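Local coordinates for protein glutamate--LysW ligase ArgX (Sulfolobus tokodaii, PDB 3VPB) that probably joins the amino group of glutamate to the gamma-carboxyl group of the C-terminal glutamate of the carrier protein LysW, at the cost of ATP, in arginine biosynthesis, at residues Tyr58-Ser63 against Asp79-Cys84; Ile125-Ile130 against Val247-Asn252; Ile182-Leu187 against Ala225-His230. All coordinates share one frame; numbering follows the deposited sequence. Where two conformers were deposited one is given.

Interaction 1 (Tyr58-Ser63 against Asp79-Cys84); sequences YRALYS and DVINVC
I81 points its side chain at the backbone of L61, and L61 in turn reaches past it to N82, so that the two helices meet through A60 and L61 on one side and I81 and N82 on the other. The segments run nearly antiparallel, 152° between their directions, with axes 9.1 Å apart, and L61 and I81 lie closest in the backbone register. The two arms of I81 part over the other helix: CG2 rests 3.8 Å from CA of L61, while CD1 reaches the backbone O of A60, 3.5 Å away, with CB of that alanine a little farther off. CG2 stands anti to the backbone N of I81 and CG1 anti to its carbonyl carbon (chi1 -67°), which opens the fork across the A60-L61 turn. The L61 chain starts out to one side, but with CG anti to the backbone N (chi1 180°) its methyls swing toward the partner helix. There they cross the amide of N82 at a slant: CD2 lies 3.5 Å from OD1 of N82, and CD1 sits 3.9 Å from CG of the same amide. No hydrogen bond spans the pair; the contact is van der Waals, apolar methyls against methylene, backbone and the carbonyl end of an amide. R59 of helix 57-69 forms salt bridges to D8 and, through NH1, to E48 of the LysW chain. Beside strand 49-52, A60 and I81 both touch I52, and I81 also meets D253, while N82 packs on L89 of a second subunit of the same protein. This is helix-to-helix packing over the parallel sheet of the Rossmann-like preATP-grasp domain.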
loop_
_atom_site.group_PDB
_atom_site.type_symbol
_atom_site.label_atom_id
_atom_site.label_comp_id
_atom_site.label_asym_id
_atom_site.label_seq_id
_atom_site.Cartn_x
_atom_site.Cartn_y
_atom_site.Cartn_z
ATOM N N TYR B 58 -5.705 -15.444 -1.577
ATOM C CA TYR B 58 -4.409 -15.948 -1.080
ATOM C C TYR B 58 -4.580 -16.991 0.026
ATOM O O TYR B 58 -3.866 -18.002 0.041
ATOM C CB TYR B 58 -3.488 -14.815 -0.639
ATOM C CG TYR B 58 -3.012 -13.945 -1.794
ATOM C CD1 TYR B 58 -2.310 -14.487 -2.870
ATOM C CD2 TYR B 58 -3.248 -12.578 -1.790
ATOM C CE1 TYR B 58 -1.885 -13.670 -3.937
ATOM C CE2 TYR B 58 -2.823 -11.764 -2.837
ATOM C CZ TYR B 58 -2.136 -12.311 -3.892
ATOM O OH TYR B 58 -1.724 -11.479 -4.916
ATOM N N ARG B 59 -5.529 -16.760 0.932
ATOM C CA ARG B 59 -5.866 -17.772 1.956
ATOM C C ARG B 59 -6.384 -19.060 1.336
ATOM O O ARG B 59 -6.016 -20.146 1.780
ATOM C CB ARG B 59 -6.886 -17.254 2.971
ATOM C CG ARG B 59 -6.337 -16.175 3.885
ATOM C CD ARG B 59 -7.162 -16.068 5.147
ATOM N NE ARG B 59 -6.642 -14.998 5.992
ATOM C CZ ARG B 59 -7.329 -13.906 6.308
ATOM N NH1 ARG B 59 -6.771 -12.996 7.086
ATOM N NH2 ARG B 59 -8.594 -13.745 5.884
ATOM N N ALA B 60 -7.211 -18.953 0.288
ATOM C CA ALA B 60 -7.679 -20.131 -0.420
ATOM C C ALA B 60 -6.508 -20.878 -1.063
ATOM O O ALA B 60 -6.411 -22.114 -0.962
ATOM C CB ALA B 60 -8.744 -19.737 -1.497
ATOM N N LEU B 61 -5.647 -20.134 -1.754
ATOM C CA LEU B 61 -4.483 -20.713 -2.424
ATOM C C LEU B 61 -3.567 -21.434 -1.447
ATOM O O LEU B 61 -3.192 -22.593 -1.656
ATOM C CB LEU B 61 -3.703 -19.631 -3.182
ATOM C CG LEU B 61 -2.466 -20.087 -3.935
ATOM C CD1 LEU B 61 -2.798 -21.166 -5.043
ATOM C CD2 LEU B 61 -1.751 -18.908 -4.536
ATOM N N TYR B 62 -3.252 -20.775 -0.345
ATOM C CA TYR B 62 -2.250 -21.312 0.564
ATOM C C TYR B 62 -2.797 -22.414 1.460
ATOM O O TYR B 62 -2.064 -23.382 1.727
ATOM C CB TYR B 62 -1.587 -20.200 1.397
ATOM C CG TYR B 62 -0.811 -19.211 0.558
ATOM C CD1 TYR B 62 -0.822 -17.852 0.856
ATOM C CD2 TYR B 62 -0.096 -19.622 -0.564
ATOM C CE1 TYR B 62 -0.109 -16.960 0.055
ATOM C CE2 TYR B 62 0.621 -18.739 -1.352
ATOM C CZ TYR B 62 0.600 -17.392 -1.025
ATOM O OH TYR B 62 1.302 -16.497 -1.794
ATOM N N SER B 63 -4.053 -22.309 1.915
ATOM C CA SER B 63 -4.623 -23.389 2.729
ATOM C C SER B 63 -4.697 -24.655 1.883
ATOM O O SER B 63 -4.397 -25.741 2.379
ATOM C CB SER B 63 -6.004 -23.031 3.293
ATOM O OG SER B 63 -6.933 -22.673 2.274
ATOM N N ASP B 79 -3.645 -25.617 -7.818
ATOM C CA ASP B 79 -3.283 -25.330 -9.200
ATOM C C ASP B 79 -4.465 -24.642 -9.898
ATOM O O ASP B 79 -4.263 -23.688 -10.643
ATOM C CB ASP B 79 -2.813 -26.604 -9.926
ATOM C CG ASP B 79 -1.377 -27.028 -9.536
ATOM O OD1 ASP B 79 -1.052 -28.244 -9.622
ATOM O OD2 ASP B 79 -0.566 -26.166 -9.125
ATOM N N VAL B 80 -5.683 -25.073 -9.582
ATOM C CA VAL B 80 -6.903 -24.478 -10.126
ATOM C C VAL B 80 -7.099 -23.066 -9.531
ATOM O O VAL B 80 -7.397 -22.103 -10.247
ATOM C CB VAL B 80 -8.113 -25.365 -9.826
ATOM C CG1 VAL B 80 -9.412 -24.644 -10.155
ATOM C CG2 VAL B 80 -8.002 -26.693 -10.637
ATOM N N ILE B 81 -6.910 -22.947 -8.226
ATOM C CA ILE B 81 -7.036 -21.630 -7.557
ATOM C C ILE B 81 -6.072 -20.596 -8.189
ATOM O O ILE B 81 -6.466 -19.472 -8.516
ATOM C CB ILE B 81 -6.880 -21.740 -6.019
ATOM C CG1 ILE B 81 -8.067 -22.511 -5.426
ATOM C CG2 ILE B 81 -6.845 -20.332 -5.401
ATOM C CD1 ILE B 81 -7.825 -23.118 -4.016
ATOM N N ASN B 82 -4.822 -20.991 -8.392
ATOM C CA ASN B 82 -3.793 -20.118 -8.970
ATOM C C ASN B 82 -4.219 -19.606 -10.357
ATOM O O ASN B 82 -4.166 -18.396 -10.650
ATOM C CB ASN B 82 -2.478 -20.902 -9.061
ATOM C CG ASN B 82 -1.264 -20.160 -8.455
ATOM O OD1 ASN B 82 -1.344 -19.010 -8.013
ATOM N ND2 ASN B 82 -0.131 -20.836 -8.446
ATOM N N VAL B 83 -4.706 -20.528 -11.182
ATOM C CA VAL B 83 -5.056 -20.206 -12.550
ATOM C C VAL B 83 -6.390 -19.441 -12.647
ATOM O O VAL B 83 -6.447 -18.426 -13.315
ATOM C CB VAL B 83 -4.990 -21.472 -13.453
ATOM C CG1 VAL B 83 -5.524 -21.162 -14.845
ATOM C CG2 VAL B 83 -3.537 -21.922 -13.555
ATOM N N CYS B 84 -7.434 -19.892 -11.948
ATOM C CA CYS B 84 -8.749 -19.234 -12.045
ATOM C C CYS B 84 -8.743 -17.906 -11.325
ATOM O O CYS B 84 -9.470 -16.995 -11.697
ATOM C CB CYS B 84 -9.837 -20.090 -11.426
ATOM S SG CYS B 84 -10.193 -21.512 -12.346
#

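Interaction 2 (Ile125-Ile130 against Val247-Asn252); sequences IDKPPI and VVNELN. With ZN (zinc ion), chain O; MG (magnesium ion), chain N; ADP (adenosine-5'-diphosphate), chain L.
K127 and N249 meet across the nucleotide cleft of an ATP-grasp fold, where strand 124-127 of one sheet faces strand 245-252 of another and ADP lies between them. The backbones stay far apart, 11.5 Å between the CA atoms of these two residues, and the long lysine chain bridges the gap. From CB of K127, CG is placed between the backbone N and the carbonyl carbon (chi1 64°); beyond it the chain is extended. CD and CE both run past the alpha-phosphate oxygen O1A of ADP. NZ then gathers its partners: OD1 of N249 at 2.7 Å, O1A of ADP at 2.8 Å and the adenine N7 of ADP at 2.9 Å, besides OE1 of Q167. The ammonium thus ties base and alpha-phosphate to both sheets, and its charge would be expected to offset that of the phosphate. N249 comes from the opposite direction, its OD1 receiving NZ in the carbonyl plane on a lone pair, with a C=O...N angle of 123°; its ND2 makes a weak bond to O1A of ADP. I125 lays CG1 and CG2 against the adenine. N249 and E250 form a classic beta bulge facing D237, so two successive side chains point into the cleft. E250 grips zinc through both carboxylate oxygens and shares OE1 with magnesium, which D237 also binds. N252 adds OD1 to the zinc, while ADP supplies O1B to zinc and both O2A and O2B to magnesium. OE1 of E250 bridges the two metals, 2.1 Å from zinc and 2.1 Å from magnesium.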
loop_
_atom_site.group_PDB
_atom_site.type_symbol
_atom_site.label_atom_id
_atom_site.label_comp_id
_atom_site.label_asym_id
_atom_site.label_seq_id
_atom_site.Cartn_x
_atom_site.Cartn_y
_atom_site.Cartn_z
ATOM N N ILE B 125 -12.277 -1.837 -21.932
ATOM C CA ILE B 125 -12.250 -2.190 -20.510
ATOM C C ILE B 125 -10.800 -2.418 -20.082
ATOM O O ILE B 125 -10.044 -3.031 -20.778
ATOM C CB ILE B 125 -13.117 -3.458 -20.254
ATOM C CG1 ILE B 125 -14.594 -3.088 -20.419
ATOM C CG2 ILE B 125 -12.799 -4.166 -18.887
ATOM C CD1 ILE B 125 -15.290 -2.521 -19.147
ATOM N N ASP B 126 -10.411 -1.855 -18.947
ATOM C CA ASP B 126 -9.077 -2.107 -18.382
ATOM C C ASP B 126 -9.315 -2.652 -16.973
ATOM O O ASP B 126 -9.900 -1.990 -16.122
ATOM C CB ASP B 126 -8.265 -0.807 -18.346
ATOM C CG ASP B 126 -6.857 -0.994 -17.793
ATOM O OD1 ASP B 126 -6.633 -1.958 -17.023
ATOM O OD2 ASP B 126 -5.979 -0.129 -18.063
ATOM N N LYS B 127 -8.890 -3.887 -16.731
ATOM C CA LYS B 127 -9.040 -4.460 -15.408
ATOM C C LYS B 127 -7.768 -5.197 -15.014
ATOM O O LYS B 127 -6.996 -5.617 -15.885
ATOM C CB LYS B 127 -10.279 -5.372 -15.334
ATOM C CG LYS B 127 -10.168 -6.604 -16.255
ATOM C CD LYS B 127 -11.547 -7.234 -16.508
ATOM C CE LYS B 127 -11.412 -8.421 -17.464
ATOM N NZ LYS B 127 -12.803 -8.873 -17.905
ATOM N N PRO B 128 -7.537 -5.345 -13.706
ATOM C CA PRO B 128 -6.330 -6.070 -13.290
ATOM C C PRO B 128 -6.586 -7.588 -13.334
ATOM O O PRO B 128 -7.751 -7.995 -13.378
ATOM C CB PRO B 128 -6.122 -5.614 -11.847
ATOM C CG PRO B 128 -7.010 -4.419 -11.636
ATOM C CD PRO B 128 -8.176 -4.614 -12.590
ATOM N N PRO B 129 -5.525 -8.401 -13.277
ATOM C CA PRO B 129 -5.692 -9.847 -13.293
ATOM C C PRO B 129 -6.247 -10.418 -11.998
ATOM O O PRO B 129 -6.797 -11.504 -12.006
ATOM C CB PRO B 129 -4.270 -10.366 -13.567
ATOM C CG PRO B 129 -3.361 -9.313 -13.034
ATOM C CD PRO B 129 -4.103 -8.010 -13.300
ATOM N N ILE B 130 -6.073 -9.711 -10.893
ATOM C CA ILE B 130 -6.639 -10.163 -9.633
ATOM C C ILE B 130 -7.732 -9.222 -9.207
ATOM O O ILE B 130 -7.710 -8.026 -9.530
ATOM C CB ILE B 130 -5.589 -10.326 -8.501
ATOM C CG1 ILE B 130 -4.651 -9.110 -8.427
ATOM C CG2 ILE B 130 -4.822 -11.621 -8.679
ATOM C CD1 ILE B 130 -3.689 -9.170 -7.242
ATOM N N VAL B 247 -18.592 -15.459 -25.302
ATOM C CA VAL B 247 -17.181 -15.169 -25.073
ATOM C C VAL B 247 -16.950 -15.405 -23.585
ATOM O O VAL B 247 -17.680 -14.854 -22.755
ATOM C CB VAL B 247 -16.880 -13.686 -25.472
ATOM C CG1 VAL B 247 -15.444 -13.359 -25.262
ATOM C CG2 VAL B 247 -17.200 -13.430 -26.942
ATOM N N VAL B 248 -15.943 -16.203 -23.236
ATOM C CA VAL B 248 -15.652 -16.451 -21.817
ATOM C C VAL B 248 -14.827 -15.301 -21.257
ATOM O O VAL B 248 -13.752 -14.966 -21.788
ATOM C CB VAL B 248 -14.933 -17.806 -21.593
ATOM C CG1 VAL B 248 -14.686 -18.033 -20.093
ATOM C CG2 VAL B 248 -15.779 -18.932 -22.164
ATOM N N ASN B 249 -15.350 -14.683 -20.203
ATOM C CA ASN B 249 -14.702 -13.565 -19.561
ATOM C C ASN B 249 -13.812 -13.961 -18.381
ATOM O O ASN B 249 -12.734 -13.389 -18.198
ATOM C CB ASN B 249 -15.778 -12.586 -19.112
ATOM C CG ASN B 249 -15.218 -11.282 -18.614
ATOM O OD1 ASN B 249 -14.191 -10.802 -19.089
ATOM N ND2 ASN B 249 -15.914 -10.686 -17.654
ATOM N N GLU B 250 -14.274 -14.878 -17.536
ATOM C CA GLU B 250 -13.434 -15.359 -16.427
ATOM C C GLU B 250 -14.001 -16.628 -15.825
ATOM O O GLU B 250 -15.127 -17.012 -16.130
ATOM C CB GLU B 250 -13.275 -14.314 -15.330
ATOM C CG GLU B 250 -14.573 -13.991 -14.585
ATOM C CD GLU B 250 -14.312 -13.471 -13.185
ATOM O OE1 GLU B 250 -15.274 -12.953 -12.550
ATOM O OE2 GLU B 250 -13.153 -13.621 -12.708
ATOM N N LEU B 251 -13.208 -17.256 -14.968
ATOM C CA LEU B 251 -13.675 -18.344 -14.121
ATOM C C LEU B 251 -13.351 -18.004 -12.695
ATOM O O LEU B 251 -12.456 -17.210 -12.455
ATOM C CB LEU B 251 -13.007 -19.677 -14.507
ATOM C CG LEU B 251 -13.568 -20.321 -15.788
ATOM C CD1 LEU B 251 -12.803 -19.846 -17.018
ATOM C CD2 LEU B 251 -13.572 -21.827 -15.705
ATOM N N ASN B 252 -14.080 -18.564 -11.740
ATOM C CA ASN B 252 -13.816 -18.255 -10.339
ATOM C C ASN B 252 -13.693 -19.517 -9.514
ATOM O O ASN B 252 -14.508 -20.437 -9.662
ATOM C CB ASN B 252 -14.909 -17.350 -9.780
ATOM C CG ASN B 252 -15.059 -16.039 -10.580
ATOM O OD1 ASN B 252 -14.332 -15.077 -10.346
ATOM N ND2 ASN B 252 -16.009 -16.010 -11.517
HETATM ZN ZN ZN O . -14.192 -12.759 -10.725
HETATM MG MG MG N . -16.887 -11.644 -12.735
HETATM P PB ADP L . -14.641 -9.775 -11.535
HETATM O O1B ADP L . -13.751 -10.928 -11.256
HETATM O O2B ADP L . -16.133 -10.068 -11.529
HETATM O O3B ADP L . -14.321 -8.511 -10.790
HETATM P PA ADP L . -15.109 -9.514 -14.391
HETATM O O1A ADP L . -14.054 -9.530 -15.494
HETATM O O2A ADP L . -16.150 -10.599 -14.235
HETATM O O3A ADP L . -14.258 -9.335 -13.038
HETATM O "O5'" ADP L . -15.858 -8.101 -14.540
HETATM C "C5'" ADP L . -16.951 -7.693 -13.717
HETATM C "C4'" ADP L . -18.077 -7.163 -14.586
HETATM O "O4'" ADP L . -17.556 -6.145 -15.447
HETATM C "C3'" ADP L . -18.607 -8.258 -15.517
HETATM O "O3'" ADP L . -19.684 -8.977 -14.903
HETATM C "C2'" ADP L . -19.086 -7.471 -16.714
HETATM O "O2'" ADP L . -20.389 -6.926 -16.466
HETATM C "C1'" ADP L . -18.113 -6.323 -16.754
HETATM N N9 ADP L . -17.011 -6.606 -17.692
HETATM C C8 ADP L . -15.763 -7.055 -17.400
HETATM N N7 ADP L . -15.049 -7.129 -18.532
HETATM C C5 ADP L . -15.837 -6.722 -19.547
HETATM C C6 ADP L . -15.710 -6.587 -21.003
HETATM N N6 ADP L . -14.539 -6.873 -21.603
HETATM N N1 ADP L . -16.770 -6.082 -21.703
HETATM C C2 ADP L . -17.933 -5.770 -21.121
HETATM N N3 ADP L . -18.118 -5.911 -19.783
HETATM C C4 ADP L . -17.119 -6.381 -18.989
HETATM O O HOH W 1 -18.746 -10.613 -12.865
HETATM O O HOH W 2 -12.544 -12.984 -9.443
#

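Interaction 3 (Ile182-Leu187 against Ala225-His230); sequences IGEELL and AVSIVH
E184 approaches V226, with 5.9 Å between their CA atoms, where a tight hairpin meets the end of a helix. I182 to E185 form a type I' beta turn, closed by bonds between I182 and E185 in both directions: N of I182 to O of E185 and N of E185 to O of I182. The two central residues, G183 and E184, both have positive phi, and that turn directs the E184 side chain at the last turn of helix 216-229. On the other segment H230 leaves helical geometry, likewise with positive phi (64°), just after the helix ends. The E184 chain begins with CG anti to the carbonyl carbon (chi1 -48°) and runs extended, lying obliquely across the helix residues. Its methylene CG touches CG1 of V226 at 4.0 Å, an aliphatic contact short of the charged end. Farther out the carboxylate straddles two neighbours. OE1 comes within 3.5 Å of OG of S227, but no hydrogen bond joins them; that hydroxyl is bonded instead to O of V223, one turn earlier. OE2 rests 3.3 Å from CA of H230 and 3.5 Å from CD2 of its imidazole, meeting the ring at its edge and close to its plane, the carboxylate turned 46° against the ring. The backbone O of S227 lies over the centre of one face of the same ring, 3.2 Å above the ring plane. The carboxylate and NE2 of H230 are not in contact, although the acid may favour a protonated imidazole. Toward the sheet, V226 packs on V234 and I236 of strand 233-241 and on A181 of strand 175-182, while beyond the turn I182 and L187 both lean on K271 of helix 268-280.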
loop_
_atom_site.group_PDB
_atom_site.type_symbol
_atom_site.label_atom_id
_atom_site.label_comp_id
_atom_site.label_asym_id
_atom_site.label_seq_id
_atom_site.Cartn_x
_atom_site.Cartn_y
_atom_site.Cartn_z
ATOM N N ILE B 182 -19.841 -28.490 -11.609
ATOM C CA ILE B 182 -19.346 -29.368 -10.562
ATOM C C ILE B 182 -18.868 -30.633 -11.252
ATOM O O ILE B 182 -19.613 -31.217 -12.051
ATOM C CB ILE B 182 -20.449 -29.686 -9.515
ATOM C CG1 ILE B 182 -20.828 -28.433 -8.719
ATOM C CG2 ILE B 182 -20.008 -30.771 -8.560
ATOM C CD1 ILE B 182 -21.967 -28.685 -7.729
ATOM N N GLY B 183 -17.624 -31.036 -10.971
ATOM C CA GLY B 183 -17.016 -32.214 -11.603
ATOM C C GLY B 183 -16.886 -32.083 -13.110
ATOM O O GLY B 183 -16.963 -33.083 -13.828
ATOM N N GLU B 184 -16.696 -30.851 -13.589
ATOM C CA GLU B 184 -16.614 -30.523 -15.037
ATOM C C GLU B 184 -17.901 -30.795 -15.836
ATOM O O GLU B 184 -17.871 -30.938 -17.063
ATOM C CB GLU B 184 -15.362 -31.114 -15.723
ATOM C CG GLU B 184 -14.074 -30.845 -14.951
ATOM C CD GLU B 184 -12.809 -31.357 -15.622
ATOM O OE1 GLU B 184 -12.867 -31.909 -16.741
ATOM O OE2 GLU B 184 -11.734 -31.214 -15.003
ATOM N N GLU B 185 -19.020 -30.871 -15.129
ATOM C CA GLU B 185 -20.334 -30.951 -15.770
ATOM C C GLU B 185 -21.117 -29.712 -15.420
ATOM O O GLU B 185 -21.075 -29.253 -14.285
ATOM C CB GLU B 185 -21.118 -32.169 -15.300
ATOM C CG GLU B 185 -20.439 -33.495 -15.646
ATOM C CD GLU B 185 -21.409 -34.654 -15.726
ATOM O OE1 GLU B 185 -21.280 -35.445 -16.687
ATOM O OE2 GLU B 185 -22.288 -34.789 -14.839
ATOM N N LEU B 186 -21.859 -29.196 -16.391
ATOM C CA LEU B 186 -22.679 -28.011 -16.157
ATOM C C LEU B 186 -23.785 -28.238 -15.120
ATOM O O LEU B 186 -24.585 -29.179 -15.240
ATOM C CB LEU B 186 -23.290 -27.519 -17.483
ATOM C CG LEU B 186 -24.193 -26.285 -17.318
ATOM C CD1 LEU B 186 -23.398 -25.030 -16.904
ATOM C CD2 LEU B 186 -24.991 -26.034 -18.594
ATOM N N LEU B 187 -23.844 -27.371 -14.105
ATOM C CA LEU B 187 -24.926 -27.419 -13.131
ATOM C C LEU B 187 -26.093 -26.521 -13.567
ATOM O O LEU B 187 -27.278 -26.894 -13.464
ATOM C CB LEU B 187 -24.420 -27.013 -11.733
ATOM C CG LEU B 187 -25.432 -27.024 -10.592
ATOM C CD1 LEU B 187 -25.836 -28.477 -10.218
ATOM C CD2 LEU B 187 -24.922 -26.270 -9.377
ATOM N N ALA B 225 -14.441 -24.890 -21.388
ATOM C CA ALA B 225 -13.664 -23.932 -20.575
ATOM C C ALA B 225 -13.229 -24.526 -19.227
ATOM O O ALA B 225 -12.046 -24.475 -18.836
ATOM C CB ALA B 225 -14.469 -22.648 -20.379
ATOM N N VAL B 226 -14.186 -25.137 -18.540
ATOM C CA VAL B 226 -13.919 -25.808 -17.267
ATOM C C VAL B 226 -12.982 -27.013 -17.392
ATOM O O VAL B 226 -12.208 -27.300 -16.468
ATOM C CB VAL B 226 -15.231 -26.239 -16.586
ATOM C CG1 VAL B 226 -14.937 -26.903 -15.261
ATOM C CG2 VAL B 226 -16.127 -25.016 -16.374
ATOM N N SER B 227 -13.082 -27.740 -18.502
ATOM C CA SER B 227 -12.225 -28.889 -18.718
ATOM C C SER B 227 -10.796 -28.454 -18.971
ATOM O O SER B 227 -9.863 -29.149 -18.575
ATOM C CB SER B 227 -12.726 -29.730 -19.883
ATOM O OG SER B 227 -14.001 -30.271 -19.584
ATOM N N ILE B 228 -10.621 -27.314 -19.634
ATOM C CA ILE B 228 -9.278 -26.787 -19.881
ATOM C C ILE B 228 -8.568 -26.467 -18.562
ATOM O O ILE B 228 -7.383 -26.762 -18.400
ATOM C CB ILE B 228 -9.327 -25.541 -20.804
ATOM C CG1 ILE B 228 -9.622 -25.977 -22.241
ATOM C CG2 ILE B 228 -8.000 -24.762 -20.785
ATOM C CD1 ILE B 228 -10.215 -24.842 -23.071
ATOM N N VAL B 229 -9.298 -25.870 -17.621
ATOM C CA VAL B 229 -8.682 -25.409 -16.373
ATOM C C VAL B 229 -8.752 -26.449 -15.254
ATOM O O VAL B 229 -8.110 -26.290 -14.224
ATOM C CB VAL B 229 -9.275 -24.054 -15.875
ATOM C CG1 VAL B 229 -9.154 -22.971 -16.941
ATOM C CG2 VAL B 229 -10.709 -24.234 -15.440
ATOM N N HIS B 230 -9.544 -27.499 -15.463
ATOM C CA HIS B 230 -9.703 -28.613 -14.518
ATOM C C HIS B 230 -10.332 -28.297 -13.153
ATOM O O HIS B 230 -10.004 -28.935 -12.159
ATOM C CB HIS B 230 -8.389 -29.393 -14.360
ATOM C CG HIS B 230 -7.940 -30.057 -15.623
ATOM N ND1 HIS B 230 -6.857 -29.617 -16.352
ATOM C CD2 HIS B 230 -8.443 -31.116 -16.299
ATOM C CE1 HIS B 230 -6.707 -30.378 -17.420
ATOM N NE2 HIS B 230 -7.650 -31.302 -17.408
#

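In the fold
Interactions 1 and 2 are buried, whereas interaction 3 lies partly open, with H230 exposed at its margin. Their chemistry follows: interaction 1 is largely apolar, with no hydrogen bond across it, interaction 2 is polar and organised by nucleotide and metals, and interaction 3 brings a carboxylate beside a helix end. Interaction 1 lies in the preATP-grasp domain, the other two in the ATP-grasp domain. L251, on the metal-binding strand, joins them: its CD2 packs on V226 and V229 of interaction 3, and its CB on the sulfur of C84 from interaction 1. V80 meanwhile touches the backbone oxygens of V229 and H230. Interactions 2 and 3 reach the same antiparallel sheet.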